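Local coordinates for protein Hth-type dhaklm operon transcriptional activator DHAS (Lactococcus lactis, PDB 2IU5) that activates transcription of the dhaKLM operon, in complex with DhaQ and upon activation by dihydroxyacetone, by binding an inverted repeat that partly overlaps the -35 promoter sequence, at residues Q33-V36 with S37-M40; E141-F144 with I145-N149; C154-T157 with R158-I162. The protein carries 1 engineered substitution. All blocks are in the same frame, centred on the assembly; numbering follows the deposited sequence.

How the interactions relate
DhaS illustrates how a TetR-family regulator divides its labour between two helical domains, and three local contacts sample both. Interaction 1 starts helix 36-43 in the DNA-binding part, within the predicted helix-turn-helix. Interactions 2 and 3 lie in series on one long helix, 139-163, in the C-terminal region; their centres lie about 19 Å apart and their nearest atoms about 5 Å. Both touch the second subunit, and Phe144 of one chain packs on Ile156 of the other, joining interaction 2 to interaction 3 across the dimer. Interaction 1 stands apart, its centre about 41 Å from that of interaction 2 and 28 Å from that of interaction 3.

Interaction 1. Residues Q33-V36 with S37-M40; sequences QISV and SDIM
Ser35 and Asp38 exchange hydrogen bonds in a capping box, the classic device for starting a helix whose first amides lack partners one turn back. Ser35 is the N-cap. Its OG accepts from Asp38 N at 3.0 Å, and chi1 of 61° turns this hydroxyl into the space between its own backbone N and carbonyl carbon, facing the incoming amide. In return, Ser35 N donates to Asp38 OD2 at 3.0 Å. That bond is almost straight, with an N-H...O angle of 175°, but it reaches OD2 from above the carboxylate plane, 43° out of it. The carboxylate thus bends back over the start of the helix, where its negative charge would probably be favoured by the helix dipole.

Behind the box the regular helix bonding begins, Ile39 N donating to Ser35 O and Met40 N to Val36 O. Packing takes over farther out. Ile34 CG2 meets Ile39 CG1 at 3.6 Å, the two side chains crossing at about a right angle, so that the residue just before the cap touches the fourth residue after it, a hydrophobic staple beside the box. Val36 and Met40 instead run side by side in the same direction, a looser pairing with CG1 of Val36 4.2 Å from CG of Met40.

The box opens the predicted helix-turn-helix motif, and Ser37 OG bonds to Arg47 farther along that motif. Ile34 rests on Met26 of helix 13-28, while Ile39 reaches Ile18 and Phe22 of the same helix and Leu60 of helix 57-73, anchoring helix 36-43 between these two neighbours.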
loop_
_atom_site.group_PDB
_atom_site.type_symbol
_atom_site.label_atom_id
_atom_site.label_comp_id
_atom_site.label_asym_id
_atom_site.label_seq_id
_atom_site.Cartn_x
_atom_site.Cartn_y
_atom_site.Cartn_z
ATOM N N GLN A 33 11.909 -22.134 16.691
ATOM C CA GLN A 33 12.896 -22.743 17.585
ATOM C C GLN A 33 12.915 -22.088 18.960
ATOM O O GLN A 33 13.792 -22.382 19.791
ATOM C CB GLN A 33 14.290 -22.746 16.932
ATOM C CG GLN A 33 14.330 -23.687 15.708
ATOM C CD GLN A 33 15.568 -23.627 14.836
ATOM O OE1 GLN A 33 16.049 -22.546 14.473
ATOM N NE2 GLN A 33 16.095 -24.800 14.480
ATOM N N ILE A 34 11.956 -21.197 19.212
ATOM C CA ILE A 34 11.756 -20.627 20.532
ATOM C C ILE A 34 10.613 -21.325 21.263
ATOM O O ILE A 34 9.455 -21.150 20.898
ATOM C CB ILE A 34 11.448 -19.106 20.430
ATOM C CG1 ILE A 34 12.623 -18.373 19.793
ATOM C CG2 ILE A 34 11.158 -18.529 21.810
ATOM C CD1 ILE A 34 12.158 -17.053 19.214
ATOM N N SER A 35 10.925 -22.115 22.285
ATOM C CA SER A 35 9.854 -22.818 23.002
ATOM C C SER A 35 9.338 -21.976 24.153
ATOM O O SER A 35 9.969 -21.003 24.555
ATOM C CB SER A 35 10.406 -24.115 23.593
ATOM O OG SER A 35 11.436 -23.789 24.512
ATOM N N VAL A 36 8.179 -22.340 24.706
ATOM C CA VAL A 36 7.722 -21.715 25.939
ATOM C C VAL A 36 8.757 -21.847 27.054
ATOM O O VAL A 36 9.000 -20.913 27.819
ATOM C CB VAL A 36 6.371 -22.270 26.377
ATOM C CG1 VAL A 36 6.033 -21.804 27.790
ATOM C CG2 VAL A 36 5.293 -21.802 25.405
ATOM N N SER A 37 9.381 -23.016 27.155
ATOM C CA SER A 37 10.464 -23.169 28.120
ATOM C C SER A 37 11.538 -22.091 27.922
ATOM O O SER A 37 11.984 -21.493 28.903
ATOM C CB SER A 37 11.054 -24.563 27.992
ATOM O OG SER A 37 10.038 -25.521 28.250
ATOM N N ASP A 38 11.952 -21.845 26.671
ATOM C CA ASP A 38 12.988 -20.843 26.392
ATOM C C ASP A 38 12.520 -19.454 26.837
ATOM O O ASP A 38 13.270 -18.706 27.478
ATOM C CB ASP A 38 13.330 -20.765 24.895
ATOM C CG ASP A 38 14.000 -22.004 24.356
ATOM O OD1 ASP A 38 14.691 -22.701 25.143
ATOM O OD2 ASP A 38 13.845 -22.283 23.133
ATOM N N ILE A 39 11.280 -19.116 26.497
ATOM C CA ILE A 39 10.731 -17.797 26.839
ATOM C C ILE A 39 10.782 -17.573 28.336
ATOM O O ILE A 39 11.200 -16.514 28.812
ATOM C CB ILE A 39 9.294 -17.656 26.325
ATOM C CG1 ILE A 39 9.331 -17.594 24.800
ATOM C CG2 ILE A 39 8.640 -16.357 26.836
ATOM C CD1 ILE A 39 7.938 -17.826 24.160
ATOM N N MET A 40 10.352 -18.579 29.087
ATOM C CA MET A 40 10.252 -18.433 30.533
ATOM C C MET A 40 11.599 -18.498 31.249
ATOM O O MET A 40 11.796 -17.829 32.262
ATOM C CB MET A 40 9.230 -19.417 31.125
ATOM C CG MET A 40 7.821 -19.217 30.515
ATOM S SD MET A 40 7.163 -17.549 30.732
ATOM C CE MET A 40 6.718 -17.595 32.462
#

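Interaction 2. Residues E141-F144 with I145-N149; sequences EKSF and ICRYN
Phe144 and Tyr148, one helical turn apart, bring their rings together on the dimer-facing side of helix 139-163. CE2 of Phe144 lies 3.7 Å from CD1 of Tyr148, and the ring planes are inclined at 36°, an oblique meeting of the two rings. Both have CG opposite the backbone N (chi1 -173° in each), and the shared torsion sends them the same way along a face that the i, i+4 spacing already gives them. Nearby packing is tight: Ile145 CG2, set between its own backbone N and carbonyl carbon, is only 3.0 Å from Lys142 O. Asn149 ND2 adds a second hydrogen bond to Ile145 O, which Asn149 N reaches from the opposite face of the carbonyl.

Dimerisation through the C-terminal helices is the rule in the TetR family, and helix 139-163 contributes to it here. Tyr148 OH is hydrogen-bonded to Asn149 OD1 of the second subunit, and the reciprocal bond repeats it, while Tyr148 also packs on Ala152 of that chain.

The partly exposed side is looser and held by polar links, although Arg147 also packs on Ile156 of the second subunit. Arg147 NE donates to Ser143 OG at 3.0 Å, with an N-H...O angle of 168° and the hydroxyl at the edge of the guanidinium, in its plane. A bend at chi3 folds the arginine back over the preceding turn to make this bond. Its NH2 lies 3.9 Å from CA of Phe144 and 4.0 Å from CD1 of that residue, and the guanidinium stands almost perpendicular to the ring. A leucine here, with no N-H to offer, would probably leave Ser143 OG without this mate and the flank of Phe144 less filled. On another side of the helix, Lys142 packs on Ile126, and its NZ forms long, weak ion pairs with Glu130 and Asp139.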
loop_
_atom_site.group_PDB
_atom_site.type_symbol
_atom_site.label_atom_id
_atom_site.label_comp_id
_atom_site.label_asym_id
_atom_site.label_seq_id
_atom_site.Cartn_x
_atom_site.Cartn_y
_atom_site.Cartn_z
ATOM N N GLU A 141 -13.468 13.066 2.475
ATOM C CA GLU A 141 -12.101 13.563 2.335
ATOM C C GLU A 141 -11.188 13.087 3.454
ATOM O O GLU A 141 -10.051 12.676 3.212
ATOM C CB GLU A 141 -12.121 15.088 2.247
ATOM C CG GLU A 141 -12.615 15.569 0.890
ATOM C CD GLU A 141 -12.890 17.060 0.835
ATOM O OE1 GLU A 141 -13.195 17.673 1.884
ATOM O OE2 GLU A 141 -12.805 17.632 -0.273
ATOM N N LYS A 142 -11.667 13.134 4.692
ATOM C CA LYS A 142 -10.912 12.559 5.807
ATOM C C LYS A 142 -10.629 11.064 5.634
ATOM O O LYS A 142 -9.511 10.592 5.888
ATOM C CB LYS A 142 -11.705 12.726 7.117
ATOM C CG LYS A 142 -11.613 14.104 7.733
ATOM C CD LYS A 142 -12.325 14.114 9.086
ATOM C CE LYS A 142 -13.767 14.523 8.923
ATOM N NZ LYS A 142 -14.462 14.875 10.209
ATOM N N SER A 143 -11.635 10.300 5.202
ATOM C CA SER A 143 -11.424 8.878 4.951
ATOM C C SER A 143 -10.353 8.732 3.879
ATOM O O SER A 143 -9.463 7.919 4.007
ATOM C CB SER A 143 -12.694 8.165 4.485
ATOM O OG SER A 143 -12.348 6.843 4.077
ATOM N N PHE A 144 -10.453 9.525 2.825
ATOM C CA PHE A 144 -9.504 9.353 1.730
ATOM C C PHE A 144 -8.087 9.672 2.170
ATOM O O PHE A 144 -7.157 8.907 1.896
ATOM C CB PHE A 144 -9.875 10.234 0.547
ATOM C CG PHE A 144 -9.036 9.982 -0.670
ATOM C CD1 PHE A 144 -9.370 8.973 -1.561
ATOM C CD2 PHE A 144 -7.917 10.753 -0.916
ATOM C CE1 PHE A 144 -8.597 8.736 -2.688
ATOM C CE2 PHE A 144 -7.137 10.518 -2.052
ATOM C CZ PHE A 144 -7.488 9.511 -2.925
ATOM N N ILE A 145 -7.901 10.797 2.853
ATOM C CA ILE A 145 -6.550 11.183 3.281
ATOM C C ILE A 145 -5.957 10.094 4.186
ATOM O O ILE A 145 -4.763 9.738 4.108
ATOM C CB ILE A 145 -6.540 12.571 3.972
ATOM C CG1 ILE A 145 -5.103 12.932 4.366
ATOM C CG2 ILE A 145 -7.361 12.535 5.222
ATOM C CD1 ILE A 145 -4.891 14.427 4.458
ATOM N N CYS A 146 -6.789 9.540 5.064
ATOM C CA CYS A 146 -6.297 8.487 5.948
ATOM C C CYS A 146 -5.913 7.223 5.188
ATOM O O CYS A 146 -4.844 6.654 5.413
ATOM C CB CYS A 146 -7.360 8.145 6.996
ATOM S SG CYS A 146 -7.592 9.494 8.196
ATOM N N ARG A 147 -6.783 6.775 4.289
ATOM C CA ARG A 147 -6.519 5.536 3.587
ATOM C C ARG A 147 -5.327 5.689 2.639
ATOM O O ARG A 147 -4.496 4.784 2.508
ATOM C CB ARG A 147 -7.753 5.071 2.853
ATOM C CG ARG A 147 -8.775 4.540 3.850
ATOM C CD ARG A 147 -9.955 3.959 3.088
ATOM N NE ARG A 147 -10.650 5.017 2.380
ATOM C CZ ARG A 147 -10.713 5.117 1.058
ATOM N NH1 ARG A 147 -10.113 4.207 0.303
ATOM N NH2 ARG A 147 -11.372 6.121 0.499
ATOM N N TYR A 148 -5.264 6.847 2.002
ATOM C CA TYR A 148 -4.169 7.133 1.060
ATOM C C TYR A 148 -2.833 7.074 1.776
ATOM O O TYR A 148 -1.924 6.342 1.371
ATOM C CB TYR A 148 -4.376 8.525 0.474
ATOM C CG TYR A 148 -3.453 8.986 -0.656
ATOM C CD1 TYR A 148 -3.833 8.842 -1.984
ATOM C CD2 TYR A 148 -2.230 9.573 -0.373
ATOM C CE1 TYR A 148 -3.001 9.267 -3.007
ATOM C CE2 TYR A 148 -1.373 10.011 -1.385
ATOM C CZ TYR A 148 -1.782 9.850 -2.696
ATOM O OH TYR A 148 -0.965 10.269 -3.727
ATOM N N ASN A 149 -2.693 7.851 2.842
ATOM C CA ASN A 149 -1.446 7.875 3.583
ATOM C C ASN A 149 -1.121 6.602 4.354
ATOM O O ASN A 149 0.048 6.215 4.430
ATOM C CB ASN A 149 -1.396 9.141 4.431
ATOM C CG ASN A 149 -1.217 10.355 3.563
ATOM O OD1 ASN A 149 -0.108 10.610 3.112
ATOM N ND2 ASN A 149 -2.288 11.097 3.314
#

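Interaction 3. Residues C154-T157 with R158-I162; sequences CAIT and RESII
Ser160 turns its hydroxyl back along helix 139-163 onto Ile156 O, and the same carbonyl also receives Ser160 N. Ser160 OG and Ser160 N each lie 3.0 Å from Ile156 O and come from opposite faces of its plane. With chi1 at -70°, OG stands beside its own backbone N, a position from which a helical serine can reach the carbonyl one turn earlier.

Arg158 and Glu159 both start away from their backbone N and run out extended, yet each returns to Ala155 O: Arg158 through water 1, Glu159 through water 2, whose bond to Ala155 O is weak. Water 1 donates to that oxygen and accepts from Arg158 NH1 at 3.1 Å, lying at the edge of the guanidinium and in its plane. Over one face of the same group sits Ile162 CD1, 3.5 Å above its centre. Glu159 OE1 takes a short bond of 2.6 Å from water 2, and water 3 links OE1 to Ile156 O.

On the buried side, Ile161 CG1 lies 3.2 Å from Thr157 O.

Carbonyls already used by the helix thus take further donors, from a serine and from water, so the charged ends are tied to the backbone by solvent while Ile161 packs on Tyr100 and Phe104 of helix 97-106.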
loop_
_atom_site.group_PDB
_atom_site.type_symbol
_atom_site.label_atom_id
_atom_site.label_comp_id
_atom_site.label_asym_id
_atom_site.label_seq_id
_atom_site.Cartn_x
_atom_site.Cartn_y
_atom_site.Cartn_z
ATOM N N CYS A 154 2.351 2.159 5.065
ATOM C CA CYS A 154 2.385 0.716 5.253
ATOM C C CYS A 154 3.361 0.086 4.261
ATOM O O CYS A 154 4.195 -0.756 4.619
ATOM C CB CYS A 154 0.975 0.152 5.063
ATOM S SG CYS A 154 0.866 -1.631 5.265
ATOM N N ALA A 155 3.263 0.494 2.997
ATOM C CA ALA A 155 4.082 -0.094 1.942
ATOM C C ALA A 155 5.564 0.222 2.137
ATOM O O ALA A 155 6.428 -0.642 1.980
ATOM C CB ALA A 155 3.621 0.417 0.578
ATOM N N ILE A 156 5.846 1.472 2.480
ATOM C CA ILE A 156 7.217 1.941 2.624
ATOM C C ILE A 156 7.860 1.257 3.829
ATOM O O ILE A 156 9.002 0.797 3.747
ATOM C CB ILE A 156 7.254 3.458 2.820
ATOM C CG1 ILE A 156 6.877 4.169 1.514
ATOM C CG2 ILE A 156 8.615 3.882 3.342
ATOM C CD1 ILE A 156 7.901 4.030 0.445
ATOM N N THR A 157 7.137 1.183 4.937
ATOM C CA THR A 157 7.733 0.620 6.154
ATOM C C THR A 157 7.857 -0.894 6.069
ATOM O O THR A 157 8.866 -1.456 6.494
ATOM C CB THR A 157 6.986 1.047 7.433
ATOM O OG1 THR A 157 5.627 0.598 7.363
ATOM C CG2 THR A 157 7.047 2.547 7.602
ATOM N N ARG A 158 6.855 -1.575 5.511
ATOM C CA ARG A 158 7.021 -3.000 5.229
ATOM C C ARG A 158 8.260 -3.282 4.387
ATOM O O ARG A 158 9.052 -4.167 4.713
ATOM C CB ARG A 158 5.788 -3.587 4.529
ATOM C CG ARG A 158 5.993 -5.057 4.128
ATOM C CD ARG A 158 4.748 -5.660 3.464
ATOM N NE ARG A 158 4.968 -6.999 2.918
ATOM C CZ ARG A 158 5.540 -7.261 1.744
ATOM N NH1 ARG A 158 5.968 -6.277 0.959
ATOM N NH2 ARG A 158 5.685 -8.524 1.352
ATOM N N GLU A 159 8.442 -2.546 3.302
ATOM C CA GLU A 159 9.605 -2.783 2.444
ATOM C C GLU A 159 10.904 -2.532 3.200
ATOM O O GLU A 159 11.850 -3.305 3.078
ATOM C CB GLU A 159 9.545 -1.920 1.186
ATOM C CG GLU A 159 10.775 -2.066 0.310
ATOM C CD GLU A 159 10.725 -1.151 -0.902
ATOM O OE1 GLU A 159 10.113 -0.063 -0.790
ATOM O OE2 GLU A 159 11.295 -1.524 -1.951
ATOM N N SER A 160 10.957 -1.463 3.982
ATOM C CA SER A 160 12.173 -1.132 4.725
ATOM C C SER A 160 12.485 -2.233 5.745
ATOM O O SER A 160 13.639 -2.634 5.921
ATOM C CB SER A 160 11.937 0.166 5.470
ATOM O OG SER A 160 11.863 1.211 4.520
ATOM N N ILE A 161 11.456 -2.724 6.411
ATOM C CA ILE A 161 11.647 -3.805 7.379
ATOM C C ILE A 161 12.216 -5.028 6.672
ATOM O O ILE A 161 13.214 -5.607 7.099
ATOM C CB ILE A 161 10.319 -4.160 8.054
ATOM C CG1 ILE A 161 9.990 -3.067 9.069
ATOM C CG2 ILE A 161 10.432 -5.491 8.791
ATOM C CD1 ILE A 161 8.575 -3.065 9.563
ATOM N N ILE A 162 11.576 -5.426 5.583
ATOM C CA ILE A 162 11.991 -6.638 4.898
ATOM C C ILE A 162 13.424 -6.517 4.367
ATOM O O ILE A 162 14.183 -7.507 4.387
ATOM C CB ILE A 162 10.982 -7.009 3.784
ATOM C CG1 ILE A 162 9.653 -7.409 4.419
ATOM C CG2 ILE A 162 11.521 -8.101 2.861
ATOM C CD1 ILE A 162 8.552 -7.711 3.418
HETATM O O HOH W 1 5.616 -3.246 0.852
HETATM O O HOH W 2 7.602 0.497 -0.917
HETATM O O HOH W 3 10.987 1.802 1.700
#